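Long-range contacts in post-proline cleaving enzyme (Rickettsia typhi, PDB 4HVT), which probably cleaves peptides on the carboxyl side of proline as a serine-type oligopeptidase of the prolyl oligopeptidase family: residues N92-W97 against G126-Y131; I116-L121 against Y144-S149. All coordinates share one frame; numbering follows the deposited sequence.

Contact 1: N92-W97 against G126-Y131; sequences NPQGLW and GKKVAY
Q94 and A130 mark the closest backbone approach of 92-97 to 126-131, their CA atoms 6.3 Å apart; the touching parts, 94-97 and 128-131, run 28° apart. In place of a direct backbone bond, a bridging water joins them: it donates to Q94 O and accepts from Y131 N and from Q94 NE2, so three bonds grip it. The Q94 side chain lies alongside the water and reaches over the start of the strand at V129. CG lies anti to the backbone N (chi1 -156°), and the chain then bends at chi2. Q94 CG presses on V129 O at 3.0 Å, a buried carbonyl with no hydrogen-bond partner in the model. The two ends of the amide part company: the Q94 and K128 side chains cross at about a right angle, with Q94 OE1 3.4 Å from K128 CD, while Q94 NE2 sits 3.6 Å from A130 CA. Farther along, W97 and Y131 lie near parallel, planes at 23°, but slid so far apart that they barely overlap; Y131 CE1 lies over one face of the indole, and Y131 OH is 3.9 Å from both W97 CD1 and NE1. Q94 NE2, bonded to S686 O, and K128 NZ, in a salt bridge with D679, tie the propeller to the hydrolase domain. Helix 118-125 flanks Q94 through F118 and S122, and W97 reaches I146 of strand 143-150.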
ATOM      1  N   ASN A  92      -5.739   1.677 -23.399  1.00 20.21           N
ATOM      2  CA  ASN A  92      -6.183   2.591 -22.318  1.00 19.49           C
ATOM      3  C   ASN A  92      -5.239   2.437 -21.146  1.00 17.87           C
ATOM      4  O   ASN A  92      -5.568   1.829 -20.108  1.00 16.52           O
ATOM      5  CB  ASN A  92      -7.635   2.310 -21.872  1.00 19.50           C
ATOM      6  CG  ASN A  92      -8.642   2.893 -22.827  1.00 20.93           C
ATOM      7  OD1 ASN A  92      -8.866   4.112 -22.851  1.00 22.56           O
ATOM      8  ND2 ASN A  92      -9.230   2.044 -23.635  1.00 21.21           N
ATOM      9  N   PRO A  93      -4.024   2.962 -21.317  1.00 17.91           N
ATOM     10  CA  PRO A  93      -3.091   2.823 -20.212  1.00 17.13           C
ATOM     11  C   PRO A  93      -3.399   3.630 -18.964  1.00 16.43           C
ATOM     12  O   PRO A  93      -3.008   3.211 -17.880  1.00 15.56           O
ATOM     13  CB  PRO A  93      -1.754   3.260 -20.826  1.00 17.73           C
ATOM     14  CG  PRO A  93      -2.132   4.207 -21.919  1.00 18.46           C
ATOM     15  CD  PRO A  93      -3.391   3.589 -22.499  1.00 18.74           C
ATOM     16  N   GLN A  94      -4.083   4.764 -19.101  1.00 16.35           N
ATOM     17  CA  GLN A  94      -4.524   5.530 -17.938  1.00 15.92           C
ATOM     18  C   GLN A  94      -5.743   4.865 -17.317  1.00 15.16           C
ATOM     19  O   GLN A  94      -5.873   4.814 -16.116  1.00 14.42           O
ATOM     20  CB  GLN A  94      -4.794   6.974 -18.345  1.00 17.03           C
ATOM     21  CG  GLN A  94      -4.683   7.904 -17.164  1.00 17.63           C
ATOM     22  CD  GLN A  94      -3.267   7.927 -16.604  1.00 17.45           C
ATOM     23  OE1 GLN A  94      -2.331   8.284 -17.300  1.00 19.60           O
ATOM     24  NE2 GLN A  94      -3.113   7.406 -15.392  1.00 17.59           N
ATOM     25  N   GLY A  95      -6.611   4.308 -18.178  1.00 15.13           N
ATOM     26  CA  GLY A  95      -7.661   3.388 -17.727  1.00 14.57           C
ATOM     27  C   GLY A  95      -9.111   3.825 -17.881  1.00 14.71           C
ATOM     28  O   GLY A  95      -9.416   5.005 -18.115  1.00 14.99           O
ATOM     29  N   LEU A  96      -9.996   2.843 -17.695  1.00 14.24           N
ATOM     30  CA  LEU A  96     -11.422   2.972 -17.824  1.00 14.43           C
ATOM     31  C   LEU A  96     -12.074   2.591 -16.514  1.00 13.62           C
ATOM     32  O   LEU A  96     -11.879   1.485 -16.017  1.00 13.14           O
ATOM     33  CB  LEU A  96     -11.942   1.971 -18.868  1.00 15.09           C
ATOM     34  CG  LEU A  96     -11.419   2.134 -20.292  1.00 16.23           C
ATOM     35  CD1 LEU A  96     -11.953   1.008 -21.171  1.00 16.86           C
ATOM     36  CD2 LEU A  96     -11.729   3.503 -20.869  1.00 16.70           C
ATOM     37  N   TRP A  97     -12.883   3.490 -15.967  1.00 13.46           N
ATOM     38  CA  TRP A  97     -13.809   3.125 -14.911  1.00 13.05           C
ATOM     39  C   TRP A  97     -15.135   2.700 -15.551  1.00 13.57           C
ATOM     40  O   TRP A  97     -15.699   3.409 -16.385  1.00 13.92           O
ATOM     41  CB  TRP A  97     -13.979   4.279 -13.937  1.00 12.71           C
ATOM     42  CG  TRP A  97     -14.887   4.015 -12.751  1.00 12.36           C
ATOM     43  CD1 TRP A  97     -14.767   3.033 -11.820  1.00 11.93           C
ATOM     44  CD2 TRP A  97     -15.986   4.842 -12.328  1.00 12.51           C
ATOM     45  NE1 TRP A  97     -15.782   3.139 -10.877  1.00 12.06           N
ATOM     46  CE2 TRP A  97     -16.510   4.270 -11.142  1.00 12.02           C
ATOM     47  CE3 TRP A  97     -16.580   6.019 -12.844  1.00 13.00           C
ATOM     48  CZ2 TRP A  97     -17.625   4.804 -10.481  1.00 12.32           C
ATOM     49  CZ3 TRP A  97     -17.666   6.552 -12.192  1.00 12.96           C
ATOM     50  CH2 TRP A  97     -18.169   5.962 -10.997  1.00 12.72           C
ATOM     51  N   GLY A 126      -4.141  17.623 -21.345  1.00 42.16           N
ATOM     52  CA  GLY A 126      -2.726  17.690 -21.725  1.00 41.10           C
ATOM     53  C   GLY A 126      -1.732  17.187 -20.684  1.00 40.01           C
ATOM     54  O   GLY A 126      -0.542  17.495 -20.766  1.00 41.29           O
ATOM     55  N   LYS A 127      -2.211  16.390 -19.723  1.00 34.93           N
ATOM     56  CA  LYS A 127      -1.375  15.820 -18.659  1.00 32.33           C
ATOM     57  C   LYS A 127      -2.005  14.488 -18.254  1.00 28.15           C
ATOM     58  O   LYS A 127      -3.203  14.316 -18.452  1.00 26.65           O
ATOM     59  CB  LYS A 127      -1.313  16.768 -17.451  1.00 32.36           C
ATOM     60  N   LYS A 128      -1.195  13.558 -17.744  1.00 25.88           N
ATOM     61  CA  LYS A 128      -1.688  12.258 -17.290  1.00 24.46           C
ATOM     62  C   LYS A 128      -2.638  12.580 -16.114  1.00 22.14           C
ATOM     63  O   LYS A 128      -2.198  13.208 -15.165  1.00 21.22           O
ATOM     64  CB  LYS A 128      -0.556  11.368 -16.737  1.00 25.85           C
ATOM     65  CG  LYS A 128       0.398  10.622 -17.693  1.00 28.46           C
ATOM     66  CD  LYS A 128       0.843   9.315 -16.996  1.00 30.12           C
ATOM     67  CE  LYS A 128       2.261   8.797 -17.257  1.00 30.93           C
ATOM     68  NZ  LYS A 128       2.816   9.091 -18.604  1.00 32.29           N
ATOM     69  N   VAL A 129      -3.909  12.194 -16.199  1.00 20.04           N
ATOM     70  CA  VAL A 129      -4.872  12.300 -15.077  1.00 18.33           C
ATOM     71  C   VAL A 129      -5.134  10.874 -14.613  1.00 16.59           C
ATOM     72  O   VAL A 129      -5.654  10.086 -15.355  1.00 17.19           O
ATOM     73  CB  VAL A 129      -6.205  12.950 -15.528  1.00 19.12           C
ATOM     74  CG1 VAL A 129      -7.191  12.988 -14.381  1.00 19.08           C
ATOM     75  CG2 VAL A 129      -5.980  14.366 -16.037  1.00 20.35           C
ATOM     76  N   ALA A 130      -4.686  10.551 -13.409  1.00 15.28           N
ATOM     77  CA  ALA A 130      -4.805   9.235 -12.813  1.00 14.02           C
ATOM     78  C   ALA A 130      -6.049   9.121 -11.950  1.00 13.39           C
ATOM     79  O   ALA A 130      -6.363  10.010 -11.171  1.00 13.08           O
ATOM     80  CB  ALA A 130      -3.569   8.946 -11.968  1.00 13.77           C
ATOM     81  N   TYR A 131      -6.780   8.009 -12.097  1.00 12.71           N
ATOM     82  CA  TYR A 131      -7.901   7.662 -11.232  1.00 12.98           C
ATOM     83  C   TYR A 131      -7.422   7.250  -9.869  1.00 12.11           C
ATOM     84  O   TYR A 131      -6.522   6.397  -9.732  1.00 11.68           O
ATOM     85  CB  TYR A 131      -8.617   6.470 -11.847  1.00 13.82           C
ATOM     86  CG  TYR A 131      -9.663   5.780 -11.004  1.00 14.53           C
ATOM     87  CD1 TYR A 131     -10.886   6.353 -10.780  1.00 16.15           C
ATOM     88  CD2 TYR A 131      -9.407   4.537 -10.429  1.00 15.40           C
ATOM     89  CE1 TYR A 131     -11.860   5.715 -10.016  1.00 16.95           C
ATOM     90  CE2 TYR A 131     -10.379   3.872  -9.705  1.00 15.79           C
ATOM     91  CZ  TYR A 131     -11.590   4.463  -9.504  1.00 16.66           C
ATOM     92  OH  TYR A 131     -12.536   3.801  -8.768  1.00 17.92           O
TER
HETATM   93  O   HOH W   1      -5.341   6.057 -13.771  1.00 14.06           O

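Contact 2: I116-L121 against Y144-S149; sequences IDFDKL and YLISMS
The F118 ring meets strand 144-149 with its edge: CG2 of I146 lies at the rim in the ring plane, 4.0 Å from F118 CZ, and CG of M148 comes near that plane, 3.9 Å from F118 CE2. One face of the ring carries CG2 of I116 from its own segment, 3.6 Å above the plane and offset toward the rim. Y131 also meets this ring, with the planes at about 60°. The M148 sulfur makes a Met-aromatic contact at the edge, SD 5.4 Å from the F118 ring centroid and 80° off the ring normal. M148 SD also approaches L121 CD1 at 4.3 Å. Beside the ring, I116 and I146 reach toward each other tip to tip, I116 CD1 touching I146 CG1 at 3.8 Å and I146 CD1 almost as closely. The interface is wholly apolar; the polar work is done behind it, where D117 N-caps the helix. K120 N donates to D117 OD1 from above the carboxylate plane, 64° out of it, and D119 N adds a weak bond to the same oxygen. The contact packs the end of strand 113-117 and the first turn of helix 118-125 over strand 143-150, joining two antiparallel sheets that follow each other along the chain, consistent with neighbouring blades of the propeller. Strand 129-136 flanks the site through V134 and V129, which meet I146 and M148, while strand 155-162 supplies W161 against both isoleucines and F157 against M148.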
ATOM      1  N   ILE A 116     -16.049   6.433 -17.160  1.00 15.65           N
ATOM      2  CA  ILE A 116     -15.041   7.446 -17.358  1.00 15.73           C
ATOM      3  C   ILE A 116     -13.817   6.838 -18.007  1.00 16.16           C
ATOM      4  O   ILE A 116     -13.263   5.865 -17.495  1.00 15.62           O
ATOM      5  CB  ILE A 116     -14.582   8.182 -16.071  1.00 15.09           C
ATOM      6  CG1 ILE A 116     -15.780   8.833 -15.366  1.00 14.89           C
ATOM      7  CG2 ILE A 116     -13.593   9.245 -16.480  1.00 15.39           C
ATOM      8  CD1 ILE A 116     -15.511   9.354 -13.970  1.00 14.36           C
ATOM      9  N   ASP A 117     -13.418   7.444 -19.132  1.00 16.98           N
ATOM     10  CA  ASP A 117     -12.181   7.098 -19.841  1.00 17.69           C
ATOM     11  C   ASP A 117     -11.104   8.134 -19.469  1.00 17.85           C
ATOM     12  O   ASP A 117     -11.120   9.296 -19.953  1.00 18.22           O
ATOM     13  CB  ASP A 117     -12.446   7.068 -21.356  1.00 18.79           C
ATOM     14  CG  ASP A 117     -11.222   6.686 -22.187  1.00 19.65           C
ATOM     15  OD1 ASP A 117     -10.084   6.894 -21.765  1.00 19.46           O
ATOM     16  OD2 ASP A 117     -11.395   6.162 -23.347  1.00 21.44           O
ATOM     17  N   PHE A 118     -10.125   7.687 -18.679  1.00 17.44           N
ATOM     18  CA  PHE A 118      -9.093   8.600 -18.167  1.00 17.39           C
ATOM     19  C   PHE A 118      -8.054   8.926 -19.222  1.00 18.67           C
ATOM     20  O   PHE A 118      -7.384   9.937 -19.131  1.00 19.42           O
ATOM     21  CB  PHE A 118      -8.430   8.081 -16.864  1.00 16.51           C
ATOM     22  CG  PHE A 118      -9.328   8.206 -15.695  1.00 15.85           C
ATOM     23  CD1 PHE A 118     -10.324   7.252 -15.458  1.00 15.31           C
ATOM     24  CD2 PHE A 118      -9.290   9.326 -14.894  1.00 15.43           C
ATOM     25  CE1 PHE A 118     -11.232   7.428 -14.411  1.00 15.04           C
ATOM     26  CE2 PHE A 118     -10.204   9.480 -13.839  1.00 15.03           C
ATOM     27  CZ  PHE A 118     -11.173   8.545 -13.616  1.00 14.87           C
ATOM     28  N   ASP A 119      -7.943   8.083 -20.247  1.00 19.67           N
ATOM     29  CA  ASP A 119      -7.063   8.412 -21.383  1.00 20.82           C
ATOM     30  C   ASP A 119      -7.621   9.607 -22.161  1.00 22.80           C
ATOM     31  O   ASP A 119      -6.875  10.500 -22.537  1.00 23.45           O
ATOM     32  CB  ASP A 119      -6.900   7.197 -22.263  1.00 20.79           C
ATOM     33  CG  ASP A 119      -6.241   6.071 -21.518  1.00 19.96           C
ATOM     34  OD1 ASP A 119      -4.998   6.033 -21.477  1.00 19.53           O
ATOM     35  OD2 ASP A 119      -6.970   5.218 -20.975  1.00 19.61           O
ATOM     36  N   LYS A 120      -8.932   9.616 -22.387  1.00 24.95           N
ATOM     37  CA  LYS A 120      -9.595  10.752 -23.026  1.00 28.09           C
ATOM     38  C   LYS A 120      -9.483  12.022 -22.205  1.00 28.51           C
ATOM     39  O   LYS A 120      -9.224  13.110 -22.749  1.00 29.70           O
ATOM     40  CB  LYS A 120     -11.068  10.459 -23.250  1.00 31.60           C
ATOM     41  CG  LYS A 120     -11.375   9.752 -24.538  1.00 35.05           C
ATOM     42  CD  LYS A 120     -12.871   9.509 -24.683  1.00 38.09           C
ATOM     43  CE  LYS A 120     -13.139   8.551 -25.829  1.00 41.81           C
ATOM     44  NZ  LYS A 120     -14.314   7.681 -25.543  1.00 44.75           N
ATOM     45  N   LEU A 121      -9.680  11.892 -20.897  1.00 25.98           N
ATOM     46  CA  LEU A 121      -9.546  13.022 -19.996  1.00 26.36           C
ATOM     47  C   LEU A 121      -8.155  13.615 -20.063  1.00 25.89           C
ATOM     48  O   LEU A 121      -7.990  14.836 -20.050  1.00 27.06           O
ATOM     49  CB  LEU A 121      -9.833  12.592 -18.553  1.00 26.21           C
ATOM     50  CG  LEU A 121     -11.249  12.682 -18.031  1.00 26.86           C
ATOM     51  CD1 LEU A 121     -11.182  12.377 -16.534  1.00 25.30           C
ATOM     52  CD2 LEU A 121     -11.882  14.058 -18.321  1.00 28.21           C
ATOM     53  N   TYR A 144     -21.203  11.004  -7.629  1.00 13.63           N
ATOM     54  CA  TYR A 144     -19.923  10.495  -7.172  1.00 12.99           C
ATOM     55  C   TYR A 144     -18.933  11.632  -7.108  1.00 12.58           C
ATOM     56  O   TYR A 144     -19.022  12.553  -7.896  1.00 12.98           O
ATOM     57  CB  TYR A 144     -19.362   9.444  -8.152  1.00 13.35           C
ATOM     58  CG  TYR A 144     -20.058   8.109  -8.123  1.00 13.62           C
ATOM     59  CD1 TYR A 144     -21.259   7.931  -8.800  1.00 14.40           C
ATOM     60  CD2 TYR A 144     -19.527   7.030  -7.424  1.00 13.72           C
ATOM     61  CE1 TYR A 144     -21.903   6.706  -8.799  1.00 15.04           C
ATOM     62  CE2 TYR A 144     -20.162   5.794  -7.434  1.00 14.08           C
ATOM     63  CZ  TYR A 144     -21.339   5.637  -8.114  1.00 14.88           C
ATOM     64  OH  TYR A 144     -21.957   4.402  -8.065  1.00 15.07           O
ATOM     65  N   LEU A 145     -18.026  11.604  -6.141  1.00 11.71           N
ATOM     66  CA  LEU A 145     -16.841  12.467  -6.174  1.00 11.36           C
ATOM     67  C   LEU A 145     -15.710  11.607  -6.694  1.00 10.91           C
ATOM     68  O   LEU A 145     -15.396  10.590  -6.090  1.00 10.66           O
ATOM     69  CB  LEU A 145     -16.526  12.996  -4.769  1.00 11.14           C
ATOM     70  CG  LEU A 145     -17.672  13.834  -4.244  1.00 11.57           C
ATOM     71  CD1 LEU A 145     -17.550  13.960  -2.726  1.00 11.49           C
ATOM     72  CD2 LEU A 145     -17.796  15.200  -4.906  1.00 12.31           C
ATOM     73  N   ILE A 146     -15.141  11.976  -7.833  1.00 11.05           N
ATOM     74  CA  ILE A 146     -14.076  11.201  -8.444  1.00 10.93           C
ATOM     75  C   ILE A 146     -12.743  11.786  -8.037  1.00 10.84           C
ATOM     76  O   ILE A 146     -12.454  12.895  -8.433  1.00 11.38           O
ATOM     77  CB  ILE A 146     -14.161  11.167 -10.002  1.00 11.39           C
ATOM     78  CG1 ILE A 146     -15.588  10.892 -10.508  1.00 11.56           C
ATOM     79  CG2 ILE A 146     -13.141  10.203 -10.570  1.00 11.47           C
ATOM     80  CD1 ILE A 146     -16.145   9.552 -10.148  1.00 11.40           C
ATOM     81  N   SER A 147     -11.942  11.033  -7.274  1.00 10.69           N
ATOM     82  CA  SER A 147     -10.579  11.435  -6.912  1.00 10.63           C
ATOM     83  C   SER A 147      -9.591  11.176  -8.027  1.00 11.18           C
ATOM     84  O   SER A 147      -9.655  10.136  -8.704  1.00 11.17           O
ATOM     85  CB  SER A 147     -10.117  10.721  -5.660  1.00 10.23           C
ATOM     86  OG  SER A 147     -10.861  11.164  -4.527  1.00 10.35           O
ATOM     87  N   MET A 148      -8.694  12.133  -8.207  1.00 11.70           N
ATOM     88  CA  MET A 148      -7.747  12.162  -9.323  1.00 12.71           C
ATOM     89  C   MET A 148      -6.446  12.826  -8.899  1.00 12.61           C
ATOM     90  O   MET A 148      -6.415  13.656  -7.981  1.00 12.32           O
ATOM     91  CB  MET A 148      -8.318  12.931 -10.519  1.00 14.84           C
ATOM     92  CG  MET A 148      -9.513  12.271 -11.147  1.00 16.35           C
ATOM     93  SD  MET A 148     -10.219  13.341 -12.432  1.00 20.20           S
ATOM     94  CE  MET A 148     -11.070  14.523 -11.545  1.00 19.13           C
ATOM     95  N   SER A 149      -5.367  12.459  -9.573  1.00 12.45           N
ATOM     96  CA  SER A 149      -4.093  13.147  -9.394  1.00 12.93           C
ATOM     97  C   SER A 149      -3.446  13.360 -10.751  1.00 13.82           C
ATOM     98  O   SER A 149      -3.755  12.674 -11.735  1.00 13.93           O
ATOM     99  CB  SER A 149      -3.170  12.314  -8.506  1.00 12.66           C
ATOM    100  OG  SER A 149      -2.893  11.033  -9.100  1.00 12.35           O
TER

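How the contacts relate
From the N terminus the chain meets 92-97 first, then 116-121, 126-131 and 144-149, so the two contacts alternate and their loops cross. Contact 1 closes a loop of 28 residues that contains 116-121; contact 2 closes one of 22 that contains 126-131. Strands 96-101 and 113-117 are neighbours in one antiparallel sheet, and strands 129-136 and 143-150 in the next, so both contacts tie the same two sheets together, with helix 118-125 as the connection between them. Their centres are about 7 Å apart, and they are joined directly by probable hydrogen bonds from F118 N to G95 O and from Q94 N to D119 OD1.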